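Local structure of peroxiredoxin (Clostridioides difficile, 6TSB) at residues Y285-D290 with P296-D301; R219-Q222 with D227-L230; L82-K85 with S90-V93; N123-I126 with A130-G133. The protein is a bifunctional spore-coat enzyme whose family 18 glycosyl hydrolase domain, the part described here, hydrolyses chitin, while its peroxiredoxin part probably reduces peroxides. One frame throughout, in Å; residues are numbered along the deposited sequence.

Interaction 1. Residues Y285-D290 with P296-D301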
loop_
_atom_site.group_PDB
_atom_site.type_symbol
_atom_site.label_atom_id
_atom_site.label_comp_id
_atom_site.label_asym_id
_atom_site.label_seq_id
_atom_site.Cartn_x
_atom_site.Cartn_y
_atom_site.Cartn_z
ATOM N N TYR A 285 13.243 5.118 0.656
ATOM C CA TYR A 285 12.834 3.689 0.580
ATOM C C TYR A 285 11.372 3.622 0.137
ATOM O O TYR A 285 10.480 4.239 0.772
ATOM C CB TYR A 285 13.040 2.960 1.911
ATOM C CG TYR A 285 14.458 2.524 2.175
ATOM C CD1 TYR A 285 15.003 1.443 1.500
ATOM C CD2 TYR A 285 15.260 3.187 3.093
ATOM C CE1 TYR A 285 16.305 1.027 1.727
ATOM C CE2 TYR A 285 16.564 2.779 3.337
ATOM C CZ TYR A 285 17.091 1.699 2.646
ATOM O OH TYR A 285 18.369 1.284 2.864
ATOM N N GLU A 286 11.134 2.892 -0.949
ATOM C CA GLU A 286 9.792 2.776 -1.564
ATOM C C GLU A 286 9.231 1.385 -1.246
ATOM O O GLU A 286 9.973 0.390 -1.392
ATOM C CB GLU A 286 9.905 3.088 -3.058
ATOM C CG GLU A 286 8.698 3.826 -3.613
ATOM C CD GLU A 286 9.003 4.977 -4.553
ATOM O OE1 GLU A 286 10.186 5.373 -4.670
ATOM O OE2 GLU A 286 8.046 5.485 -5.155
ATOM N N TYR A 287 7.975 1.341 -0.799
ATOM C CA TYR A 287 7.209 0.112 -0.474
ATOM C C TYR A 287 6.701 -0.521 -1.778
ATOM O O TYR A 287 6.049 0.188 -2.578
ATOM C CB TYR A 287 6.070 0.467 0.480
ATOM C CG TYR A 287 5.200 -0.691 0.882
ATOM C CD1 TYR A 287 4.194 -1.147 0.043
ATOM C CD2 TYR A 287 5.372 -1.329 2.102
ATOM C CE1 TYR A 287 3.364 -2.192 0.416
ATOM C CE2 TYR A 287 4.563 -2.392 2.483
ATOM C CZ TYR A 287 3.553 -2.826 1.637
ATOM O OH TYR A 287 2.737 -3.866 1.990
ATOM N N ARG A 288 7.018 -1.806 -1.992
ATOM C CA ARG A 288 6.564 -2.635 -3.147
ATOM C C ARG A 288 5.937 -3.937 -2.625
ATOM O O ARG A 288 6.204 -4.323 -1.456
ATOM C CB ARG A 288 7.736 -2.953 -4.082
ATOM C CG ARG A 288 8.398 -1.742 -4.722
ATOM C CD ARG A 288 7.603 -1.222 -5.901
ATOM N NE ARG A 288 8.023 0.124 -6.276
ATOM C CZ ARG A 288 8.915 0.424 -7.218
ATOM N NH1 ARG A 288 9.515 -0.530 -7.912
ATOM N NH2 ARG A 288 9.209 1.692 -7.453
ATOM N N PHE A 289 5.129 -4.598 -3.455
ATOM C CA PHE A 289 4.420 -5.866 -3.114
ATOM C C PHE A 289 4.465 -6.848 -4.303
ATOM O O PHE A 289 4.111 -6.508 -5.476
ATOM C CB PHE A 289 2.991 -5.604 -2.606
ATOM C CG PHE A 289 2.473 -6.685 -1.696
ATOM C CD1 PHE A 289 1.963 -7.861 -2.219
ATOM C CD2 PHE A 289 2.559 -6.554 -0.320
ATOM C CE1 PHE A 289 1.520 -8.871 -1.383
ATOM C CE2 PHE A 289 2.124 -7.565 0.522
ATOM C CZ PHE A 289 1.607 -8.723 -0.011
ATOM N N ASP A 290 4.900 -8.073 -3.999
ATOM C CA ASP A 290 4.827 -9.244 -4.904
ATOM C C ASP A 290 3.506 -9.947 -4.598
ATOM O O ASP A 290 3.395 -10.544 -3.522
ATOM C CB ASP A 290 6.069 -10.111 -4.722
ATOM C CG ASP A 290 6.344 -11.069 -5.860
ATOM O OD1 ASP A 290 5.360 -11.484 -6.535
ATOM O OD2 ASP A 290 7.550 -11.389 -6.061
ATOM N N PRO A 296 5.578 -8.436 1.223
ATOM C CA PRO A 296 6.080 -7.083 0.952
ATOM C C PRO A 296 7.597 -7.037 0.756
ATOM O O PRO A 296 8.266 -7.969 1.140
ATOM C CB PRO A 296 5.727 -6.293 2.213
ATOM C CG PRO A 296 5.733 -7.357 3.302
ATOM C CD PRO A 296 5.195 -8.609 2.638
ATOM N N TYR A 297 8.085 -5.959 0.155
ATOM C CA TYR A 297 9.530 -5.683 0.000
ATOM C C TYR A 297 9.727 -4.180 -0.201
ATOM O O TYR A 297 8.728 -3.464 -0.367
ATOM C CB TYR A 297 10.110 -6.542 -1.128
ATOM C CG TYR A 297 9.709 -6.218 -2.550
ATOM C CD1 TYR A 297 8.441 -6.501 -3.048
ATOM C CD2 TYR A 297 10.646 -5.699 -3.437
ATOM C CE1 TYR A 297 8.111 -6.237 -4.376
ATOM C CE2 TYR A 297 10.333 -5.428 -4.760
ATOM C CZ TYR A 297 9.062 -5.700 -5.240
ATOM O OH TYR A 297 8.790 -5.423 -6.559
ATOM N N LEU A 298 10.982 -3.735 -0.174
ATOM C CA LEU A 298 11.379 -2.320 -0.368
ATOM C C LEU A 298 12.395 -2.213 -1.513
ATOM O O LEU A 298 13.286 -3.100 -1.615
ATOM C CB LEU A 298 11.987 -1.772 0.926
ATOM C CG LEU A 298 11.143 -1.936 2.187
ATOM C CD1 LEU A 298 11.677 -1.051 3.305
ATOM C CD2 LEU A 298 9.678 -1.640 1.928
ATOM N N VAL A 299 12.262 -1.152 -2.319
ATOM C CA VAL A 299 13.261 -0.747 -3.350
ATOM C C VAL A 299 13.848 0.615 -2.954
ATOM O O VAL A 299 13.169 1.383 -2.235
ATOM C CB VAL A 299 12.664 -0.723 -4.774
ATOM C CG1 VAL A 299 12.250 -2.117 -5.238
ATOM C CG2 VAL A 299 11.503 0.251 -4.897
ATOM N N LYS A 300 15.087 0.861 -3.379
ATOM C CA LYS A 300 15.768 2.180 -3.305
ATOM C C LYS A 300 16.881 2.209 -4.357
ATOM O O LYS A 300 17.736 1.283 -4.319
ATOM C CB LYS A 300 16.334 2.435 -1.906
ATOM C CG LYS A 300 16.467 3.906 -1.550
ATOM C CD LYS A 300 17.481 4.170 -0.473
ATOM C CE LYS A 300 17.591 5.641 -0.129
ATOM N NZ LYS A 300 18.253 5.828 1.184
ATOM N N ASP A 301 16.838 3.216 -5.249
ATOM C CA ASP A 301 17.816 3.484 -6.346
ATOM C C ASP A 301 17.775 2.345 -7.385
ATOM O O ASP A 301 18.871 1.845 -7.774
ATOM C CB ASP A 301 19.217 3.758 -5.782
ATOM C CG ASP A 301 19.314 5.097 -5.068
ATOM O OD1 ASP A 301 18.447 5.381 -4.211
ATOM O OD2 ASP A 301 20.239 5.861 -5.394
HETATM O O HOH W 1 6.461 -7.026 -7.559
#

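Interaction 2. Residues R219-Q222 with D227-L230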
loop_
_atom_site.group_PDB
_atom_site.type_symbol
_atom_site.label_atom_id
_atom_site.label_comp_id
_atom_site.label_asym_id
_atom_site.label_seq_id
_atom_site.Cartn_x
_atom_site.Cartn_y
_atom_site.Cartn_z
ATOM N N ARG A 219 -12.043 16.853 7.882
ATOM C CA ARG A 219 -11.105 15.695 7.802
ATOM C C ARG A 219 -11.745 14.577 6.971
ATOM O O ARG A 219 -11.795 13.424 7.442
ATOM C CB ARG A 219 -10.728 15.198 9.201
ATOM C CG ARG A 219 -9.804 16.126 9.978
ATOM C CD ARG A 219 -9.576 15.635 11.397
ATOM N NE ARG A 219 -10.657 16.065 12.282
ATOM C CZ ARG A 219 -10.503 16.677 13.454
ATOM N NH1 ARG A 219 -11.567 17.034 14.157
ATOM N NH2 ARG A 219 -9.294 16.919 13.930
ATOM N N LYS A 220 -12.218 14.914 5.774
ATOM C CA LYS A 220 -12.854 13.960 4.837
ATOM C C LYS A 220 -12.063 14.023 3.526
ATOM O O LYS A 220 -11.124 14.852 3.463
ATOM C CB LYS A 220 -14.328 14.324 4.643
ATOM C CG LYS A 220 -15.129 14.619 5.908
ATOM C CD LYS A 220 -15.263 13.451 6.866
ATOM C CE LYS A 220 -16.674 13.250 7.383
ATOM N NZ LYS A 220 -17.392 12.230 6.584
ATOM N N HIS A 221 -12.432 13.205 2.533
ATOM C CA HIS A 221 -11.853 13.233 1.164
ATOM C C HIS A 221 -12.297 14.490 0.411
ATOM O O HIS A 221 -13.480 14.917 0.565
ATOM C CB HIS A 221 -12.259 12.020 0.329
ATOM C CG HIS A 221 -11.986 10.727 1.001
ATOM N ND1 HIS A 221 -10.730 10.396 1.450
ATOM C CD2 HIS A 221 -12.796 9.686 1.290
ATOM C CE1 HIS A 221 -10.769 9.197 1.986
ATOM N NE2 HIS A 221 -12.028 8.735 1.892
ATOM N N GLN A 222 -11.366 15.023 -0.388
ATOM C CA GLN A 222 -11.523 16.229 -1.242
ATOM C C GLN A 222 -11.986 15.811 -2.646
ATOM O O GLN A 222 -12.591 16.674 -3.296
ATOM C CB GLN A 222 -10.216 17.033 -1.295
ATOM C CG GLN A 222 -9.133 16.440 -2.203
ATOM C CD GLN A 222 -8.275 17.499 -2.868
ATOM O OE1 GLN A 222 -8.752 18.566 -3.238
ATOM N NE2 GLN A 222 -6.995 17.213 -3.059
ATOM N N ASP A 227 -18.984 7.439 -3.000
ATOM C CA ASP A 227 -19.295 7.766 -1.580
ATOM C C ASP A 227 -18.634 6.722 -0.656
ATOM O O ASP A 227 -18.350 5.578 -1.134
ATOM C CB ASP A 227 -20.809 7.831 -1.329
ATOM C CG ASP A 227 -21.539 9.027 -1.933
ATOM O OD1 ASP A 227 -20.884 10.073 -2.165
ATOM O OD2 ASP A 227 -22.774 8.909 -2.152
ATOM N N SER A 228 -18.427 7.109 0.614
ATOM C CA SER A 228 -17.893 6.294 1.743
ATOM C C SER A 228 -18.201 7.001 3.078
ATOM O O SER A 228 -18.882 8.063 3.061
ATOM C CB SER A 228 -16.406 6.073 1.595
ATOM O OG SER A 228 -15.676 7.099 2.268
ATOM N N ASP A 229 -17.664 6.468 4.185
ATOM C CA ASP A 229 -17.753 7.046 5.559
ATOM C C ASP A 229 -16.907 8.315 5.668
ATOM O O ASP A 229 -17.174 9.133 6.569
ATOM C CB ASP A 229 -17.241 6.076 6.633
ATOM C CG ASP A 229 -18.325 5.433 7.487
ATOM O OD1 ASP A 229 -19.525 5.619 7.164
ATOM O OD2 ASP A 229 -17.960 4.757 8.480
ATOM N N LEU A 230 -15.896 8.452 4.816
ATOM C CA LEU A 230 -14.861 9.509 4.945
ATOM C C LEU A 230 -15.050 10.604 3.884
ATOM O O LEU A 230 -14.131 11.410 3.714
ATOM C CB LEU A 230 -13.499 8.823 4.829
ATOM C CG LEU A 230 -13.214 7.800 5.929
ATOM C CD1 LEU A 230 -11.958 6.993 5.610
ATOM C CD2 LEU A 230 -13.109 8.495 7.286
#

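Interaction 3. Residues L82-K85 with S90-V93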
loop_
_atom_site.group_PDB
_atom_site.type_symbol
_atom_site.label_atom_id
_atom_site.label_comp_id
_atom_site.label_asym_id
_atom_site.label_seq_id
_atom_site.Cartn_x
_atom_site.Cartn_y
_atom_site.Cartn_z
ATOM N N LEU A 82 3.960 28.510 -25.093
ATOM C CA LEU A 82 3.581 28.521 -26.525
ATOM C C LEU A 82 4.715 27.924 -27.344
ATOM O O LEU A 82 4.418 27.371 -28.414
ATOM C CB LEU A 82 3.289 29.951 -27.004
ATOM C CG LEU A 82 1.863 30.430 -26.737
ATOM C CD1 LEU A 82 1.736 31.924 -26.946
ATOM C CD2 LEU A 82 0.884 29.692 -27.625
ATOM N N ALA A 83 5.952 28.082 -26.877
ATOM C CA ALA A 83 7.156 27.629 -27.604
ATOM C C ALA A 83 7.210 26.091 -27.652
ATOM O O ALA A 83 7.839 25.571 -28.579
ATOM C CB ALA A 83 8.377 28.224 -26.957
ATOM N N LEU A 84 6.559 25.383 -26.721
ATOM C CA LEU A 84 6.463 23.892 -26.745
ATOM C C LEU A 84 5.870 23.398 -28.065
ATOM O O LEU A 84 6.055 22.227 -28.351
ATOM C CB LEU A 84 5.609 23.381 -25.585
ATOM C CG LEU A 84 6.218 23.586 -24.212
ATOM C CD1 LEU A 84 5.331 22.978 -23.134
ATOM C CD2 LEU A 84 7.627 23.002 -24.170
ATOM N N LYS A 85 5.205 24.254 -28.842
ATOM C CA LYS A 85 4.608 23.875 -30.144
ATOM C C LYS A 85 5.711 23.730 -31.198
ATOM O O LYS A 85 5.414 23.181 -32.284
ATOM C CB LYS A 85 3.530 24.880 -30.563
ATOM C CG LYS A 85 2.288 24.901 -29.671
ATOM C CD LYS A 85 1.174 25.784 -30.209
ATOM C CE LYS A 85 0.280 25.079 -31.207
ATOM N NZ LYS A 85 -0.456 26.039 -32.063
ATOM N N SER A 90 1.171 19.900 -32.743
ATOM C CA SER A 90 -0.223 19.450 -32.496
ATOM C C SER A 90 -0.668 19.770 -31.056
ATOM O O SER A 90 -1.852 19.539 -30.749
ATOM C CB SER A 90 -0.339 17.971 -32.779
ATOM O OG SER A 90 0.332 17.216 -31.780
ATOM N N LEU A 91 0.242 20.205 -30.175
ATOM C CA LEU A 91 -0.121 20.575 -28.785
ATOM C C LEU A 91 -1.072 21.763 -28.873
ATOM O O LEU A 91 -0.844 22.659 -29.725
ATOM C CB LEU A 91 1.121 20.918 -27.959
ATOM C CG LEU A 91 0.864 21.367 -26.527
ATOM C CD1 LEU A 91 0.427 20.209 -25.656
ATOM C CD2 LEU A 91 2.098 22.015 -25.928
ATOM N N LYS A 92 -2.137 21.705 -28.074
ATOM C CA LYS A 92 -3.170 22.765 -27.999
ATOM C C LYS A 92 -2.809 23.629 -26.796
ATOM O O LYS A 92 -2.603 23.054 -25.691
ATOM C CB LYS A 92 -4.579 22.168 -27.892
ATOM C CG LYS A 92 -5.171 21.681 -29.210
ATOM C CD LYS A 92 -6.464 20.905 -29.033
ATOM C CE LYS A 92 -7.356 20.918 -30.256
ATOM N NZ LYS A 92 -7.081 19.782 -31.165
ATOM N N VAL A 93 -2.700 24.939 -27.022
ATOM C CA VAL A 93 -2.397 25.909 -25.949
ATOM C C VAL A 93 -3.631 26.791 -25.735
ATOM O O VAL A 93 -4.048 27.534 -26.646
ATOM C CB VAL A 93 -1.115 26.704 -26.250
ATOM C CG1 VAL A 93 -0.746 27.558 -25.047
ATOM C CG2 VAL A 93 0.044 25.784 -26.642
#

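Interaction 4. Residues N123-I126 with A130-G133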
loop_
_atom_site.group_PDB
_atom_site.type_symbol
_atom_site.label_atom_id
_atom_site.label_comp_id
_atom_site.label_asym_id
_atom_site.label_seq_id
_atom_site.Cartn_x
_atom_site.Cartn_y
_atom_site.Cartn_z
ATOM N N ASN A 123 -11.116 37.214 -28.588
ATOM C CA ASN A 123 -10.697 36.883 -29.969
ATOM C C ASN A 123 -9.382 37.610 -30.245
ATOM O O ASN A 123 -8.553 37.077 -30.991
ATOM C CB ASN A 123 -11.776 37.249 -30.972
ATOM C CG ASN A 123 -11.432 36.801 -32.372
ATOM O OD1 ASN A 123 -11.323 37.623 -33.275
ATOM N ND2 ASN A 123 -11.213 35.514 -32.545
ATOM N N GLN A 124 -9.209 38.783 -29.641
ATOM C CA GLN A 124 -7.979 39.579 -29.794
ATOM C C GLN A 124 -6.825 38.837 -29.124
ATOM O O GLN A 124 -5.779 38.718 -29.733
ATOM C CB GLN A 124 -8.131 40.969 -29.200
ATOM C CG GLN A 124 -7.117 41.932 -29.787
ATOM C CD GLN A 124 -6.643 42.931 -28.761
ATOM O OE1 GLN A 124 -7.306 43.938 -28.504
ATOM N NE2 GLN A 124 -5.484 42.649 -28.177
ATOM N N MET A 125 -7.003 38.370 -27.903
ATOM C CA MET A 125 -5.940 37.621 -27.196
ATOM C C MET A 125 -5.623 36.317 -27.946
ATOM O O MET A 125 -4.432 35.941 -27.997
ATOM C CB MET A 125 -6.370 37.336 -25.764
ATOM C CG MET A 125 -5.394 36.488 -25.009
ATOM S SD MET A 125 -6.043 36.185 -23.379
ATOM C CE MET A 125 -5.886 37.838 -22.708
ATOM N N ILE A 126 -6.620 35.659 -28.545
ATOM C CA ILE A 126 -6.408 34.403 -29.324
ATOM C C ILE A 126 -5.568 34.724 -30.563
ATOM O O ILE A 126 -4.638 33.955 -30.836
ATOM C CB ILE A 126 -7.726 33.689 -29.694
ATOM C CG1 ILE A 126 -8.378 33.049 -28.462
ATOM C CG2 ILE A 126 -7.502 32.660 -30.795
ATOM C CD1 ILE A 126 -9.810 32.588 -28.689
ATOM N N ALA A 130 -1.562 33.611 -31.024
ATOM C CA ALA A 130 -1.881 32.404 -31.826
ATOM C C ALA A 130 -2.325 31.265 -30.891
ATOM O O ALA A 130 -1.810 30.136 -31.045
ATOM C CB ALA A 130 -0.683 31.999 -32.656
ATOM N N LEU A 131 -3.259 31.534 -29.973
ATOM C CA LEU A 131 -3.801 30.488 -29.071
ATOM C C LEU A 131 -4.687 29.536 -29.871
ATOM O O LEU A 131 -5.212 29.936 -30.930
ATOM C CB LEU A 131 -4.617 31.116 -27.948
ATOM C CG LEU A 131 -3.896 32.123 -27.057
ATOM C CD1 LEU A 131 -4.870 32.567 -25.972
ATOM C CD2 LEU A 131 -2.652 31.518 -26.440
ATOM N N ASP A 132 -4.856 28.331 -29.355
ATOM C CA ASP A 132 -5.768 27.301 -29.917
ATOM C C ASP A 132 -7.184 27.518 -29.345
ATOM O O ASP A 132 -8.167 27.042 -29.945
ATOM C CB ASP A 132 -5.179 25.931 -29.615
ATOM C CG ASP A 132 -3.858 25.691 -30.326
ATOM O OD1 ASP A 132 -3.892 25.589 -31.578
ATOM O OD2 ASP A 132 -2.812 25.600 -29.621
ATOM N N GLY A 133 -7.274 28.212 -28.210
ATOM C CA GLY A 133 -8.539 28.801 -27.765
ATOM C C GLY A 133 -8.498 29.195 -26.312
ATOM O O GLY A 133 -7.433 29.551 -25.818
#

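Interaction 1. Residues Y285-D290 with P296-D301
In the beta hairpin of strands 286-290 and 295-300, E286 faces V299 and R288 faces Y297 in antiparallel hydrogen-bonded pairs, alternating with the non-hydrogen-bonded pairs Y287-L298 and F289-P296. E286 N donates to V299 O over 2.8 Å in an almost straight bond (174°), and V299 N returns one to E286 O. R288 and Y297 exchange a second such pair.

On the face carrying R288, Y297 and V299, chi1 of 70° puts Y297 CG between the backbone N and carbonyl carbon, and the ring comes against the opposite strand. R288 CB lies over that ring, 3.4 Å from its centroid and displaced toward the rim, a close CH-pi contact. Bent at chi2 (-79°), the arginine then turns across V299, whose CG2 stands 3.5 Å from R288 CZ over one face of the guanidinium. A water joins F289 O to Y297 OH.

On the face of Y287, F289, P296 and L298, F289 CE2 approaches P296 CD to 3.9 Å, and P296 CB touches the phenol of Y287, whose OH is hydrogen-bonded to D310. At the end away from the hairpin turn, K300 CD lies over the face of the Y285 ring, 3.9 Å from its centroid, a CH-pi contact, while K300 NZ is hydrogen-bonded to N283 O. Strand 303-307 pairs with 295-300, completing a three-stranded antiparallel meander.

Interaction 2. Residues R219-Q222 with D227-L230
H221 and L230 meet through both backbone and side chain where two arms of a long loop come together. Among the hydrogen bonds, H221 N donates to L230 O over 2.7 Å. Beside it, the bent chain of K220 curls back until NZ is 3.1 Å from D229 O, approaching tilted from that carbonyl's plane; S231 O is a second acceptor for the same ammonium. The lysine therefore holds main-chain oxygens, and the D229 carboxylate takes no part in the grip. Within 227-230, L230 N donates to S228 OG at 2.9 Å (162°), closing an ST turn.

Contacts of the imidazole are of another kind. L230 O lies over one face of the ring, 3.3 Å from H221 CD2, and L230 CB comes equally near H221 NE2. S228 OG is at the ring edge, close to its plane, 4.0 Å from H221 CD2. H221 NE2 and S228 OG converge on one carboxylate oxygen, both being hydrogen-bonded to OD2 of D290 of the second subunit, with F304 of that subunit against the imidazole. The histidine and the serine beside it are thus built into the interface between the two subunits.

Interaction 3. Residues L82-K85 with S90-V93
K85, which follows helix 75-83, reaches across to L91 and V93, and its aliphatic chain carries much of the contact. From CB the chain first leads to CG, which is 3.9 Å from V93 CG2 and comes equally near L91 O. CD closes to 3.7 Å on the same V93 methyl. There the chain bends, chi3 being 85°, and the turn carries CE over to the main chain of 90-93, 3.1 Å from L91 O. The ammonium beyond it faces OD2 of D132 in a long, weak ion pair, so the lysine is apolar along its stem and charged at its tip.

Two leucines that precede the lysine add apolar contacts. L82 CD2 meets V93 CG1 at 3.7 Å, the two side chains crossing at a slant, while L84 touches L91 with its CB, 3.8 Å from L91 CD2. No hydrogen bond links the two segments; the turn 82-85 is instead held within itself by K85 N donating to L82 O over 3.2 Å.

The last part of helix 75-83, through L82, and the residues after it pack on the start of strand 92-98 and on L91 just before it. L91 and V93 also touch V57 of the adjoining strand 56-64, and L82 packs against Y129 in the loop after helix 112-128.

Interaction 4. Residues N123-I126 with A130-G133
At the C-terminal end of helix 112-128 the chain reverses in a Schellman motif: A130 adopts positive phi (46°), and L131 N donates back to I126 O. The donor L131 N, five residues after the acceptor, approaches in the carbonyl plane on a lone pair, 2.9 Å from I126 O. A130 N is also near I126 O, but its angle is too poor for a hydrogen bond.

The reversal folds the L131 side chain back over the last helical turn. Its CB lies 4.0 Å from I126 CA; CG and CD1 then run alongside the main chain toward M125. L131 CD1 makes the side-chain contact there, 4.1 Å from M125 CG. With chi1 at 176°, M125 CG points away from its own backbone N and meets that methyl. Both residues also touch V95, so the helix end is seated on strand 92-98.

I126 uses its two branches differently. The long one passes on to the start of strand 133-137, where CD1 rests 4.1 Å from G133 CA, and the residue further packs on I169 of helix 154-169. The short branch stays at the turn, its CG2 standing 3.6 Å from L131 O, a carbonyl that accepts a hydrogen bond from K173 NZ.

Overall arrangement
All four contacts lie within the family 18 range, in series along the chain, none nesting or crossing. Interaction 3 closes loop 86-89 from helix to strand; interaction 4 spans 127-129, the last residues of helix 112-128 and the turn after it, before strand 133-137. Their centres are 13 Å apart and they touch through D132, whose carboxylate meets V93 N, so two successive helix-to-strand connections of the barrel are joined. Interaction 2 closes 223-226 in the loop after strand 201-204, and interaction 1 the hairpin turn 291-294. In one chain interactions 1 and 2 stay about 18 Å apart at their nearest atoms, yet interaction 1 of one subunit meets interaction 2 of the other, tying the dimer together.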